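Local coordinates for receptor-type tyrosine-protein phosphatase C (Rattus norvegicus, PDB 5FN8) that is a receptor phosphatase, represented here by two extracellular domains, that removes phosphate from phosphotyrosine in proteins and is probably required for T-cell activation through the antigen receptor, at residues B[67-72]-B[86-91]; B[93-98]-B[171-176]; B[99-104]-B[116-121]; B[131-136]-B[163-168]. One frame throughout, in Å; residues are numbered along the deposited sequence.

Contact 1 (B[67-72]-B[86-91]); sequences EYTVSL and AKDCNF
Four main-chain hydrogen bonds join residues 67-72 to the short strand 89-91, which runs antiparallel to them. Tyr68 N gives a nearly straight bond to Phe91 O (2.8 Å, 175° at the hydrogen). Phe91 N answers to Tyr68 O, and Val70 and Cys89 form the same kind of reciprocal pair. Tyr68 O and Cys89 O each also receive a CA-H contact, from Asn90 and Thr69. Thr69 faces Asn90 as the non-hydrogen-bonded pair between them; Thr69 CB meets Asn90 OD1 at 3.5 Å.

The face of Tyr68, Val70, Cys89 and Phe91 is largely apolar. Phe91 holds CG between its backbone N and carbonyl carbon (chi1 74°), which swings the ring toward strand 67-72. Tyr68 CB lies over one face of the Phe91 ring, 3.8 Å from its centroid, as a CH-pi contact. Val70 CG2 meets the edge at Phe91 CE1 (3.2 Å). The two aromatic planes are near parallel but slid apart, so they hardly overlap. Tyr68 OH accepts a hydrogen bond from the backbone N of Arg63.

Cys89 SG is in a disulfide with Cys13 of the second subunit, and residues 68-72 pair antiparallel with a strand of that subunit. The geometry is that of the F-G strand pair of a fibronectin type III domain, here in a sheet that runs across the dimer interface.

Contact 2 (B[93-98]-B[171-176]); sequences TKAARP and NGEYLG. With NAG (2-acetamido-2-deoxy-beta-D-glucopyranose), chain H.
The Tyr174 ring, the Arg97 guanidinium and the Asn171 amide are the flat groups of this junction between two fibronectin type III domains. Ala95 CB lies at the edge of the Tyr174 ring, in its plane, 4.0 Å from Tyr174 CE2. Gly176 CA lies over one face of the Arg97 guanidinium, 3.8 Å above the plane and toward its rim. The chain of Arg97 bends at chi3 (88°), and its NH2 forms a salt bridge with Asp177.

Ala96 O lies nearly in the plane of the Asn171 amide. Asn171 ND2 donates to Ala96 O at 2.7 Å, almost along the C=O axis. The same nitrogen also bonds Ile124 O. Asn171 OD1 is gripped by two main-chain donors, Glu173 N in the carbonyl plane and Tyr174 N from above it. The first bond makes an Asx turn, the second an Asx motif. Together they fix the amide while ND2 reaches across to the linker. Pro98 packs its ring on the turn and just past it, with CG 3.5 Å from Gly176 N.

Arg97 N donates to O7 of the N-acetylglucosamine of chain H (3.0 Å). A water accepts from Ala95 N and donates to Glu173 OE1 at 2.7 Å.

Contact 3 (B[99-104]-B[116-121]); sequences GKVNGM and VTCNSP
Cys118 SG lies against the branch of Val101, 3.5 Å from Val101 CB and close to both methyls. Cys118 holds SG between its backbone N and carbonyl carbon (chi1 81°), and the sulfur continues into the bond with Cys150. Tyr131 covers Val101 and Cys118 as well.

Asn102 has CG anti to the carbonyl carbon, and the amide reaches along the partner chain. Asn102 ND2 donates to a lone pair of Ser120 O (3.1 Å), nearly in the amide plane. Its backbone makes two further bonds with Asn119. Asn119 N meets Asn102 O at 2.6 Å, nearly along the C=O axis, while Asn102 N comes to Asn119 O from above the carbonyl plane.

In this fibronectin type III domain, the lead-in to strand 104-108 pairs antiparallel with the end of strand 114-119 through one bridge, Asn102 with Asn119. The chain turns a corner at Gly103, whose positive phi (65°) favours glycine. Met104, CG anti to its backbone N and the chain extended, crosses Val116 obliquely, with CE 3.9 Å from Val116 CG1. At the other end the Pro121 ring lies against the carbonyls of residues 99 and 100, with CB 3.2 Å from Lys100 O.

Contact 4 (B[131-136]-B[163-168]); sequences YILEVK and YEFLVY. With NAG (2-acetamido-2-deoxy-beta-D-glucopyranose), chain G.
Strands 131-136 and 163-168 are the antiparallel C and F strands at the middle of the four-stranded sheet of a fibronectin type III domain. Six main-chain hydrogen bonds join them in three reciprocal pairs; Ile132 N to Tyr168 O is 2.8 Å.

The face of Leu133, Val135, Phe165 and Val167 is tightly packed and buried against the other sheet. Leu133 CD1 sits between its neighbours, 3.8 Å from Val167 CG2 and 4.0 Å from Phe165 CB. Val135 lies alongside Phe165, pointing the same way. Val116 and Val154 of the other sheet close over this face.

The opposite face is looser and partly exposed, though Leu166 is buried there. Lys136 and Glu164 run side by side through their carbon chains, and Lys136 NZ makes a long salt bridge with Glu134. Ile132 CD1 touches the acetyl methyl C8 of the chain G sugar at 3.7 Å. Tyr168 OH donates to Glu134 OE1 (3.1 Å) from above the carboxylate plane, with the carboxylate turned 85° from the ring.

From the N terminus, contact 1 first closes a short loop in the first fibronectin type III domain. Strand 89-92 then runs into residues 93-98, and Tyr68 CE2 touches Thr93 CG2 of contact 2. Contact 2 closes a long loop, from the linker to residues 171-176 of the second domain. Contacts 3 and 4 nest inside it in succession. Contact 3 ties the lead-in to strand 104-108, and its first residue, to strand 114-119; contact 4 joins central strands of the other sheet. The two sheets face each other where Met104 and Val116 meet Phe165. Leu175 of contact 2 packs on Ile132 and Tyr168 of contact 4. Contacts 1 and 2 also touch the second subunit.

Contact 1 (B[67-72]-B[86-91])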
loop_
_atom_site.group_PDB
_atom_site.type_symbol
_atom_site.label_atom_id
_atom_site.label_comp_id
_atom_site.label_asym_id
_atom_site.label_seq_id
_atom_site.Cartn_x
_atom_site.Cartn_y
_atom_site.Cartn_z
ATOM N N GLU B 67 4.323 -10.441 5.476
ATOM C CA GLU B 67 5.283 -11.542 5.428
ATOM C C GLU B 67 6.593 -11.007 4.872
ATOM O O GLU B 67 6.593 -10.292 3.861
ATOM C CB GLU B 67 4.772 -12.660 4.509
ATOM C CG GLU B 67 4.772 -14.029 5.169
ATOM C CD GLU B 67 3.393 -14.575 5.479
ATOM O OE1 GLU B 67 2.512 -14.508 4.592
ATOM O OE2 GLU B 67 3.207 -15.115 6.594
ATOM N N TYR B 68 7.707 -11.331 5.548
ATOM C CA TYR B 68 9.036 -10.936 5.134
ATOM C C TYR B 68 10.001 -12.104 5.157
ATOM O O TYR B 68 9.793 -13.093 5.864
ATOM C CB TYR B 68 9.608 -9.877 6.068
ATOM C CG TYR B 68 8.972 -8.523 5.982
ATOM C CD1 TYR B 68 9.444 -7.568 5.086
ATOM C CD2 TYR B 68 7.954 -8.151 6.865
ATOM C CE1 TYR B 68 8.884 -6.301 5.029
ATOM C CE2 TYR B 68 7.407 -6.871 6.839
ATOM C CZ TYR B 68 7.850 -5.964 5.893
ATOM O OH TYR B 68 7.322 -4.705 5.879
ATOM N N THR B 69 11.102 -11.946 4.435
ATOM C CA THR B 69 12.172 -12.931 4.434
ATOM C C THR B 69 13.481 -12.239 4.649
ATOM O O THR B 69 13.692 -11.175 4.065
ATOM C CB THR B 69 12.090 -13.921 3.282
ATOM O OG1 THR B 69 13.246 -14.738 3.352
ATOM C CG2 THR B 69 12.014 -13.256 1.936
ATOM N N VAL B 70 14.310 -12.794 5.574
ATOM C CA VAL B 70 15.617 -12.274 5.988
ATOM C C VAL B 70 16.684 -13.281 5.669
ATOM O O VAL B 70 16.424 -14.483 5.719
ATOM C CB VAL B 70 15.729 -11.959 7.512
ATOM C CG1 VAL B 70 16.746 -10.854 7.800
ATOM C CG2 VAL B 70 14.414 -11.619 8.109
ATOM N N SER B 71 17.918 -12.781 5.473
ATOM C CA SER B 71 19.163 -13.527 5.283
ATOM C C SER B 71 20.346 -12.696 5.789
ATOM O O SER B 71 20.327 -11.456 5.735
ATOM C CB SER B 71 19.354 -13.977 3.838
ATOM O OG SER B 71 19.182 -12.921 2.911
ATOM N N LEU B 72 21.332 -13.382 6.372
ATOM C CA LEU B 72 22.540 -12.715 6.865
ATOM C C LEU B 72 23.762 -13.183 6.195
ATOM O O LEU B 72 23.870 -14.364 5.888
ATOM C CB LEU B 72 22.697 -12.790 8.376
ATOM C CG LEU B 72 22.149 -11.562 9.025
ATOM C CD1 LEU B 72 20.844 -11.838 9.695
ATOM C CD2 LEU B 72 23.171 -10.853 9.853
ATOM N N ALA B 86 22.362 -22.975 4.053
ATOM C CA ALA B 86 21.761 -21.856 4.782
ATOM C C ALA B 86 20.411 -21.515 4.172
ATOM O O ALA B 86 20.296 -21.326 2.955
ATOM C CB ALA B 86 22.678 -20.641 4.755
ATOM N N LYS B 87 19.377 -21.484 5.019
ATOM C CA LYS B 87 18.015 -21.210 4.585
ATOM C C LYS B 87 17.624 -19.780 4.937
ATOM O O LYS B 87 18.142 -19.207 5.911
ATOM C CB LYS B 87 17.034 -22.209 5.231
ATOM C CG LYS B 87 17.273 -23.677 4.864
ATOM C CD LYS B 87 16.497 -24.640 5.789
ATOM C CE LYS B 87 17.040 -26.059 5.763
ATOM N NZ LYS B 87 16.290 -26.970 6.668
ATOM N N ASP B 88 16.716 -19.200 4.130
ATOM C CA ASP B 88 16.159 -17.872 4.369
ATOM C C ASP B 88 15.236 -17.993 5.564
ATOM O O ASP B 88 14.599 -19.041 5.755
ATOM C CB ASP B 88 15.355 -17.389 3.156
ATOM C CG ASP B 88 16.177 -16.759 2.052
ATOM O OD1 ASP B 88 17.294 -16.281 2.340
ATOM O OD2 ASP B 88 15.690 -16.710 0.905
ATOM N N CYS B 89 15.183 -16.940 6.385
ATOM C CA CYS B 89 14.342 -16.952 7.554
ATOM C C CYS B 89 13.065 -16.141 7.297
ATOM O O CYS B 89 13.136 -14.984 6.884
ATOM C CB CYS B 89 15.097 -16.472 8.783
ATOM S SG CYS B 89 14.236 -16.815 10.337
ATOM N N ASN B 90 11.906 -16.783 7.474
ATOM C CA ASN B 90 10.605 -16.155 7.206
ATOM C C ASN B 90 9.887 -15.784 8.482
ATOM O O ASN B 90 9.907 -16.538 9.455
ATOM C CB ASN B 90 9.708 -17.053 6.347
ATOM C CG ASN B 90 10.412 -17.637 5.155
ATOM O OD1 ASN B 90 10.689 -16.953 4.165
ATOM N ND2 ASN B 90 10.786 -18.902 5.272
ATOM N N PHE B 91 9.280 -14.601 8.474
ATOM C CA PHE B 91 8.498 -14.072 9.586
ATOM C C PHE B 91 7.348 -13.194 9.051
ATOM O O PHE B 91 7.290 -12.866 7.859
ATOM C CB PHE B 91 9.396 -13.317 10.603
ATOM C CG PHE B 91 9.874 -11.962 10.134
ATOM C CD1 PHE B 91 11.030 -11.840 9.364
ATOM C CD2 PHE B 91 9.167 -10.808 10.452
ATOM C CE1 PHE B 91 11.467 -10.584 8.922
ATOM C CE2 PHE B 91 9.577 -9.562 9.976
ATOM C CZ PHE B 91 10.731 -9.455 9.227
#

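Contact 2 (B[93-98]-B[171-176])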
loop_
_atom_site.group_PDB
_atom_site.type_symbol
_atom_site.label_atom_id
_atom_site.label_comp_id
_atom_site.label_asym_id
_atom_site.label_seq_id
_atom_site.Cartn_x
_atom_site.Cartn_y
_atom_site.Cartn_z
ATOM N N THR B 93 5.047 -9.722 10.460
ATOM C CA THR B 93 4.826 -8.709 11.486
ATOM C C THR B 93 3.387 -8.915 12.067
ATOM O O THR B 93 2.486 -9.484 11.407
ATOM C CB THR B 93 5.073 -7.297 10.948
ATOM O OG1 THR B 93 4.417 -7.156 9.685
ATOM C CG2 THR B 93 6.555 -6.967 10.827
ATOM N N LYS B 94 3.215 -8.520 13.326
ATOM C CA LYS B 94 1.925 -8.643 13.992
ATOM C C LYS B 94 0.950 -7.620 13.371
ATOM O O LYS B 94 1.385 -6.677 12.674
ATOM C CB LYS B 94 2.076 -8.458 15.529
ATOM C CG LYS B 94 3.056 -9.429 16.206
ATOM C CD LYS B 94 2.584 -10.900 16.193
ATOM C CE LYS B 94 3.715 -11.889 16.396
ATOM N NZ LYS B 94 3.971 -12.735 15.179
ATOM N N ALA B 95 -0.369 -7.842 13.582
ATOM C CA ALA B 95 -1.405 -6.942 13.103
ATOM C C ALA B 95 -1.393 -5.635 13.895
ATOM O O ALA B 95 -0.886 -5.569 15.028
ATOM C CB ALA B 95 -2.766 -7.614 13.205
ATOM N N ALA B 96 -1.928 -4.582 13.286
ATOM C CA ALA B 96 -2.057 -3.294 13.958
ATOM C C ALA B 96 -3.491 -2.755 13.738
ATOM O O ALA B 96 -4.298 -3.380 13.033
ATOM C CB ALA B 96 -1.014 -2.317 13.406
ATOM N N ARG B 97 -3.823 -1.601 14.360
ATOM C CA ARG B 97 -5.120 -0.960 14.180
ATOM C C ARG B 97 -5.190 -0.507 12.727
ATOM O O ARG B 97 -4.207 0.035 12.202
ATOM C CB ARG B 97 -5.268 0.267 15.083
ATOM C CG ARG B 97 -5.322 -0.055 16.565
ATOM C CD ARG B 97 -5.414 1.216 17.367
ATOM N NE ARG B 97 -6.806 1.633 17.539
ATOM C CZ ARG B 97 -7.344 2.764 17.084
ATOM N NH1 ARG B 97 -6.601 3.635 16.406
ATOM N NH2 ARG B 97 -8.622 3.033 17.301
ATOM N N PRO B 98 -6.309 -0.783 12.020
ATOM C CA PRO B 98 -6.418 -0.298 10.635
ATOM C C PRO B 98 -6.612 1.237 10.662
ATOM O O PRO B 98 -6.744 1.855 11.739
ATOM C CB PRO B 98 -7.712 -0.985 10.153
ATOM C CG PRO B 98 -8.537 -1.155 11.366
ATOM C CD PRO B 98 -7.569 -1.417 12.477
ATOM N N ASN B 171 -10.279 -5.469 11.164
ATOM C CA ASN B 171 -9.340 -6.235 10.338
ATOM C C ASN B 171 -9.103 -7.690 10.783
ATOM O O ASN B 171 -8.170 -8.309 10.333
ATOM C CB ASN B 171 -8.003 -5.453 10.157
ATOM C CG ASN B 171 -7.126 -5.433 11.385
ATOM O OD1 ASN B 171 -7.339 -6.169 12.347
ATOM N ND2 ASN B 171 -6.115 -4.588 11.390
ATOM N N GLY B 172 -9.972 -8.230 11.625
ATOM C CA GLY B 172 -9.847 -9.593 12.133
ATOM C C GLY B 172 -9.172 -9.638 13.481
ATOM O O GLY B 172 -9.208 -10.659 14.164
ATOM N N GLU B 173 -8.536 -8.533 13.876
ATOM C CA GLU B 173 -7.850 -8.469 15.159
ATOM C C GLU B 173 -8.042 -7.136 15.871
ATOM O O GLU B 173 -7.971 -7.087 17.099
ATOM C CB GLU B 173 -6.354 -8.748 14.956
ATOM C CG GLU B 173 -6.034 -10.229 14.919
ATOM C CD GLU B 173 -4.589 -10.542 14.641
ATOM O OE1 GLU B 173 -3.737 -10.298 15.526
ATOM O OE2 GLU B 173 -4.311 -11.026 13.524
ATOM N N TYR B 174 -8.269 -6.061 15.118
ATOM C CA TYR B 174 -8.400 -4.718 15.689
ATOM C C TYR B 174 -9.443 -3.908 15.022
ATOM O O TYR B 174 -9.696 -4.066 13.832
ATOM C CB TYR B 174 -7.070 -3.932 15.594
ATOM C CG TYR B 174 -5.953 -4.531 16.410
ATOM C CD1 TYR B 174 -5.895 -4.352 17.788
ATOM C CD2 TYR B 174 -4.938 -5.272 15.802
ATOM C CE1 TYR B 174 -4.891 -4.941 18.551
ATOM C CE2 TYR B 174 -3.904 -5.841 16.553
ATOM C CZ TYR B 174 -3.871 -5.654 17.924
ATOM O OH TYR B 174 -2.886 -6.244 18.685
ATOM N N LEU B 175 -9.996 -2.979 15.784
ATOM C CA LEU B 175 -10.956 -1.996 15.327
ATOM C C LEU B 175 -10.141 -0.691 15.236
ATOM O O LEU B 175 -9.338 -0.412 16.124
ATOM C CB LEU B 175 -12.023 -1.857 16.427
ATOM C CG LEU B 175 -13.464 -1.664 16.099
ATOM C CD1 LEU B 175 -13.968 -2.690 15.088
ATOM C CD2 LEU B 175 -14.247 -1.865 17.341
ATOM N N GLY B 176 -10.331 0.064 14.170
ATOM C CA GLY B 176 -9.698 1.365 14.014
ATOM C C GLY B 176 -10.574 2.483 14.563
ATOM O O GLY B 176 -11.584 2.235 15.244
HETATM C C1 NAG H . 2.085 -0.905 17.224
HETATM C C2 NAG H . 0.830 -0.037 17.330
HETATM C C3 NAG H . 1.021 1.007 18.431
HETATM C C4 NAG H . 1.350 0.323 19.757
HETATM C C5 NAG H . 2.556 -0.600 19.593
HETATM C C6 NAG H . 2.836 -1.445 20.816
HETATM C C7 NAG H . -0.882 0.461 15.608
HETATM C C8 NAG H . -1.217 1.320 14.425
HETATM N N2 NAG H . 0.380 0.588 16.093
HETATM O O3 NAG H . -0.172 1.771 18.580
HETATM O O4 NAG H . 1.621 1.290 20.767
HETATM O O5 NAG H . 2.334 -1.510 18.502
HETATM O O6 NAG H . 1.663 -2.077 21.314
HETATM O O7 NAG H . -1.702 -0.315 16.102
HETATM O O HOH W 1 -1.056 -10.337 15.328
#

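Contact 3 (B[99-104]-B[116-121])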
loop_
_atom_site.group_PDB
_atom_site.type_symbol
_atom_site.label_atom_id
_atom_site.label_comp_id
_atom_site.label_asym_id
_atom_site.label_seq_id
_atom_site.Cartn_x
_atom_site.Cartn_y
_atom_site.Cartn_z
ATOM N N GLY B 99 -6.730 1.831 9.483
ATOM C CA GLY B 99 -7.039 3.247 9.390
ATOM C C GLY B 99 -8.541 3.465 9.355
ATOM O O GLY B 99 -9.321 2.534 9.555
ATOM N N LYS B 100 -8.954 4.705 9.113
ATOM C CA LYS B 100 -10.358 5.074 9.022
ATOM C C LYS B 100 -10.873 4.809 7.620
ATOM O O LYS B 100 -10.117 4.806 6.678
ATOM C CB LYS B 100 -10.563 6.538 9.405
ATOM C CG LYS B 100 -10.163 6.894 10.828
ATOM C CD LYS B 100 -10.128 8.408 11.025
ATOM C CE LYS B 100 -11.498 9.035 11.083
ATOM N NZ LYS B 100 -11.450 10.517 10.939
ATOM N N VAL B 101 -12.159 4.588 7.484
ATOM C CA VAL B 101 -12.804 4.345 6.205
ATOM C C VAL B 101 -12.763 5.640 5.368
ATOM O O VAL B 101 -12.715 6.753 5.919
ATOM C CB VAL B 101 -14.258 3.782 6.384
ATOM C CG1 VAL B 101 -14.253 2.440 7.118
ATOM C CG2 VAL B 101 -15.223 4.798 7.043
ATOM N N ASN B 102 -12.802 5.494 4.050
ATOM C CA ASN B 102 -12.766 6.644 3.152
ATOM C C ASN B 102 -14.093 6.844 2.468
ATOM O O ASN B 102 -14.749 5.875 2.104
ATOM C CB ASN B 102 -11.619 6.490 2.110
ATOM C CG ASN B 102 -10.243 6.573 2.729
ATOM O OD1 ASN B 102 -9.829 7.629 3.254
ATOM N ND2 ASN B 102 -9.533 5.442 2.737
ATOM N N GLY B 103 -14.452 8.103 2.281
ATOM C CA GLY B 103 -15.646 8.526 1.563
ATOM C C GLY B 103 -16.957 8.128 2.190
ATOM O O GLY B 103 -17.859 7.656 1.484
ATOM N N MET B 104 -17.070 8.329 3.522
ATOM C CA MET B 104 -18.291 7.983 4.244
ATOM C C MET B 104 -19.410 8.944 3.881
ATOM O O MET B 104 -19.299 10.161 4.110
ATOM C CB MET B 104 -18.057 7.926 5.754
ATOM C CG MET B 104 -19.181 7.242 6.500
ATOM S SD MET B 104 -18.984 7.532 8.253
ATOM C CE MET B 104 -20.700 7.371 8.821
ATOM N N VAL B 116 -25.992 4.334 4.525
ATOM C CA VAL B 116 -24.614 4.650 4.893
ATOM C C VAL B 116 -23.654 3.865 3.976
ATOM O O VAL B 116 -23.810 2.662 3.810
ATOM C CB VAL B 116 -24.304 4.456 6.416
ATOM C CG1 VAL B 116 -22.879 4.925 6.755
ATOM C CG2 VAL B 116 -25.323 5.177 7.297
ATOM N N THR B 117 -22.701 4.563 3.346
ATOM C CA THR B 117 -21.723 3.974 2.418
ATOM C C THR B 117 -20.353 4.527 2.695
ATOM O O THR B 117 -20.210 5.657 3.158
ATOM C CB THR B 117 -22.090 4.224 0.940
ATOM O OG1 THR B 117 -22.250 5.629 0.734
ATOM C CG2 THR B 117 -23.345 3.471 0.498
ATOM N N CYS B 118 -19.344 3.726 2.428
ATOM C CA CYS B 118 -17.963 4.126 2.603
ATOM C C CYS B 118 -17.094 3.198 1.794
ATOM O O CYS B 118 -17.570 2.182 1.265
ATOM C CB CYS B 118 -17.556 4.141 4.082
ATOM S SG CYS B 118 -17.130 2.509 4.764
ATOM N N ASN B 119 -15.814 3.542 1.705
ATOM C CA ASN B 119 -14.842 2.715 1.024
ATOM C C ASN B 119 -13.785 2.326 2.027
ATOM O O ASN B 119 -13.613 2.986 3.055
ATOM C CB ASN B 119 -14.230 3.451 -0.169
ATOM C CG ASN B 119 -15.241 3.927 -1.180
ATOM O OD1 ASN B 119 -15.380 5.129 -1.425
ATOM N ND2 ASN B 119 -15.977 2.999 -1.777
ATOM N N SER B 120 -13.082 1.257 1.719
ATOM C CA SER B 120 -12.008 0.678 2.507
ATOM C C SER B 120 -10.962 1.696 2.990
ATOM O O SER B 120 -10.682 2.652 2.262
ATOM C CB SER B 120 -11.312 -0.387 1.664
ATOM O OG SER B 120 -10.231 -1.003 2.344
ATOM N N PRO B 121 -10.320 1.494 4.178
ATOM C CA PRO B 121 -9.194 2.363 4.549
ATOM C C PRO B 121 -7.982 1.977 3.657
ATOM O O PRO B 121 -7.987 0.928 2.992
ATOM C CB PRO B 121 -8.909 1.953 6.007
ATOM C CG PRO B 121 -10.049 1.082 6.408
ATOM C CD PRO B 121 -10.482 0.423 5.178
#

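Contact 4 (B[131-136]-B[163-168])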
loop_
_atom_site.group_PDB
_atom_site.type_symbol
_atom_site.label_atom_id
_atom_site.label_comp_id
_atom_site.label_asym_id
_atom_site.label_seq_id
_atom_site.Cartn_x
_atom_site.Cartn_y
_atom_site.Cartn_z
ATOM N N TYR B 131 -16.823 -4.058 8.270
ATOM C CA TYR B 131 -17.336 -2.730 8.533
ATOM C C TYR B 131 -18.346 -2.777 9.672
ATOM O O TYR B 131 -19.345 -3.505 9.605
ATOM C CB TYR B 131 -17.963 -2.176 7.241
ATOM C CG TYR B 131 -16.937 -2.016 6.145
ATOM C CD1 TYR B 131 -16.169 -0.861 6.048
ATOM C CD2 TYR B 131 -16.673 -3.055 5.252
ATOM C CE1 TYR B 131 -15.198 -0.721 5.055
ATOM C CE2 TYR B 131 -15.689 -2.939 4.275
ATOM C CZ TYR B 131 -14.964 -1.763 4.169
ATOM O OH TYR B 131 -13.981 -1.693 3.210
ATOM N N ILE B 132 -18.061 -1.999 10.733
ATOM C CA ILE B 132 -18.934 -1.914 11.911
ATOM C C ILE B 132 -19.645 -0.587 11.897
ATOM O O ILE B 132 -19.006 0.463 11.864
ATOM C CB ILE B 132 -18.121 -2.089 13.229
ATOM C CG1 ILE B 132 -17.185 -3.321 13.234
ATOM C CG2 ILE B 132 -19.007 -1.955 14.479
ATOM C CD1 ILE B 132 -17.743 -4.646 12.869
ATOM N N LEU B 133 -20.932 -0.616 11.925
ATOM C CA LEU B 133 -21.678 0.616 12.007
ATOM C C LEU B 133 -22.464 0.687 13.319
ATOM O O LEU B 133 -23.206 -0.226 13.649
ATOM C CB LEU B 133 -22.607 0.794 10.798
ATOM C CG LEU B 133 -23.674 1.887 10.918
ATOM C CD1 LEU B 133 -23.062 3.278 10.931
ATOM C CD2 LEU B 133 -24.687 1.774 9.826
ATOM N N GLU B 134 -22.280 1.778 14.058
ATOM C CA GLU B 134 -23.031 2.106 15.267
ATOM C C GLU B 134 -23.924 3.281 14.975
ATOM O O GLU B 134 -23.505 4.267 14.362
ATOM C CB GLU B 134 -22.112 2.509 16.391
ATOM C CG GLU B 134 -21.392 1.347 16.998
ATOM C CD GLU B 134 -20.781 1.730 18.323
ATOM O OE1 GLU B 134 -20.263 2.861 18.490
ATOM O OE2 GLU B 134 -20.834 0.863 19.214
ATOM N N VAL B 135 -25.156 3.182 15.421
ATOM C CA VAL B 135 -26.136 4.238 15.244
ATOM C C VAL B 135 -26.489 4.743 16.640
ATOM O O VAL B 135 -26.852 3.959 17.513
ATOM C CB VAL B 135 -27.375 3.796 14.426
ATOM C CG1 VAL B 135 -28.356 4.964 14.236
ATOM C CG2 VAL B 135 -26.956 3.191 13.076
ATOM N N LYS B 136 -26.320 6.055 16.854
ATOM C CA LYS B 136 -26.587 6.671 18.150
ATOM C C LYS B 136 -27.590 7.818 18.070
ATOM O O LYS B 136 -27.719 8.460 17.036
ATOM C CB LYS B 136 -25.266 7.138 18.805
ATOM C CG LYS B 136 -24.353 5.999 19.228
ATOM C CD LYS B 136 -23.122 6.495 19.939
ATOM C CE LYS B 136 -22.243 5.350 20.343
ATOM N NZ LYS B 136 -20.924 5.832 20.829
ATOM N N TYR B 163 -29.448 11.771 14.450
ATOM C CA TYR B 163 -28.715 10.540 14.675
ATOM C C TYR B 163 -27.244 10.719 14.295
ATOM O O TYR B 163 -26.921 11.545 13.441
ATOM C CB TYR B 163 -29.317 9.411 13.822
ATOM C CG TYR B 163 -30.648 8.892 14.315
ATOM C CD1 TYR B 163 -30.713 7.927 15.320
ATOM C CD2 TYR B 163 -31.840 9.311 13.732
ATOM C CE1 TYR B 163 -31.941 7.436 15.774
ATOM C CE2 TYR B 163 -33.074 8.812 14.165
ATOM C CZ TYR B 163 -33.117 7.878 15.190
ATOM O OH TYR B 163 -34.313 7.368 15.619
ATOM N N GLU B 164 -26.354 9.968 14.951
ATOM C CA GLU B 164 -24.946 9.937 14.562
ATOM C C GLU B 164 -24.605 8.545 14.101
ATOM O O GLU B 164 -25.133 7.550 14.626
ATOM C CB GLU B 164 -23.930 10.570 15.560
ATOM C CG GLU B 164 -23.907 10.034 16.986
ATOM C CD GLU B 164 -22.611 10.180 17.784
ATOM O OE1 GLU B 164 -21.538 10.364 17.165
ATOM O OE2 GLU B 164 -22.667 10.066 19.034
ATOM N N PHE B 165 -23.828 8.485 13.025
ATOM C CA PHE B 165 -23.411 7.236 12.398
ATOM C C PHE B 165 -21.924 7.148 12.516
ATOM O O PHE B 165 -21.214 8.070 12.116
ATOM C CB PHE B 165 -23.928 7.149 10.944
ATOM C CG PHE B 165 -25.440 7.242 10.873
ATOM C CD1 PHE B 165 -26.084 8.477 10.896
ATOM C CD2 PHE B 165 -26.222 6.098 10.792
ATOM C CE1 PHE B 165 -27.477 8.562 10.878
ATOM C CE2 PHE B 165 -27.619 6.184 10.738
ATOM C CZ PHE B 165 -28.237 7.415 10.803
ATOM N N LEU B 166 -21.453 6.064 13.146
ATOM C CA LEU B 166 -20.041 5.807 13.395
ATOM C C LEU B 166 -19.673 4.518 12.705
ATOM O O LEU B 166 -20.188 3.470 13.075
ATOM C CB LEU B 166 -19.798 5.675 14.907
ATOM C CG LEU B 166 -20.148 6.861 15.816
ATOM C CD1 LEU B 166 -21.599 6.757 16.356
ATOM C CD2 LEU B 166 -19.221 6.877 17.013
ATOM N N VAL B 167 -18.827 4.599 11.664
ATOM C CA VAL B 167 -18.324 3.452 10.916
ATOM C C VAL B 167 -16.889 3.182 11.337
ATOM O O VAL B 167 -16.085 4.098 11.286
ATOM C CB VAL B 167 -18.433 3.567 9.367
ATOM C CG1 VAL B 167 -17.894 2.289 8.691
ATOM C CG2 VAL B 167 -19.866 3.812 8.938
ATOM N N TYR B 168 -16.595 1.955 11.818
ATOM C CA TYR B 168 -15.240 1.501 12.187
ATOM C C TYR B 168 -14.896 0.357 11.250
ATOM O O TYR B 168 -15.775 -0.424 10.860
ATOM C CB TYR B 168 -15.184 0.875 13.595
ATOM C CG TYR B 168 -15.775 1.693 14.714
ATOM C CD1 TYR B 168 -17.159 1.850 14.836
ATOM C CD2 TYR B 168 -14.962 2.261 15.692
ATOM C CE1 TYR B 168 -17.708 2.594 15.879
ATOM C CE2 TYR B 168 -15.504 2.988 16.751
ATOM C CZ TYR B 168 -16.875 3.150 16.841
ATOM O OH TYR B 168 -17.370 3.839 17.912
HETATM C C1 NAG G . -17.898 -9.060 12.950
HETATM C C2 NAG G . -17.170 -9.109 14.297
HETATM C C3 NAG G . -16.093 -10.198 14.325
HETATM C C4 NAG G . -16.602 -11.512 13.741
HETATM C C5 NAG G . -17.220 -11.308 12.360
HETATM C C6 NAG G . -17.828 -12.575 11.794
HETATM C C7 NAG G . -15.948 -7.347 15.590
HETATM C C8 NAG G . -15.622 -5.887 15.624
HETATM N N2 NAG G . -16.584 -7.785 14.475
HETATM O O3 NAG G . -15.728 -10.456 15.678
HETATM O O4 NAG G . -15.515 -12.431 13.656
HETATM O O5 NAG G . -18.283 -10.349 12.452
HETATM O O6 NAG G . -18.355 -12.390 10.488
HETATM O O7 NAG G . -15.633 -8.096 16.511
#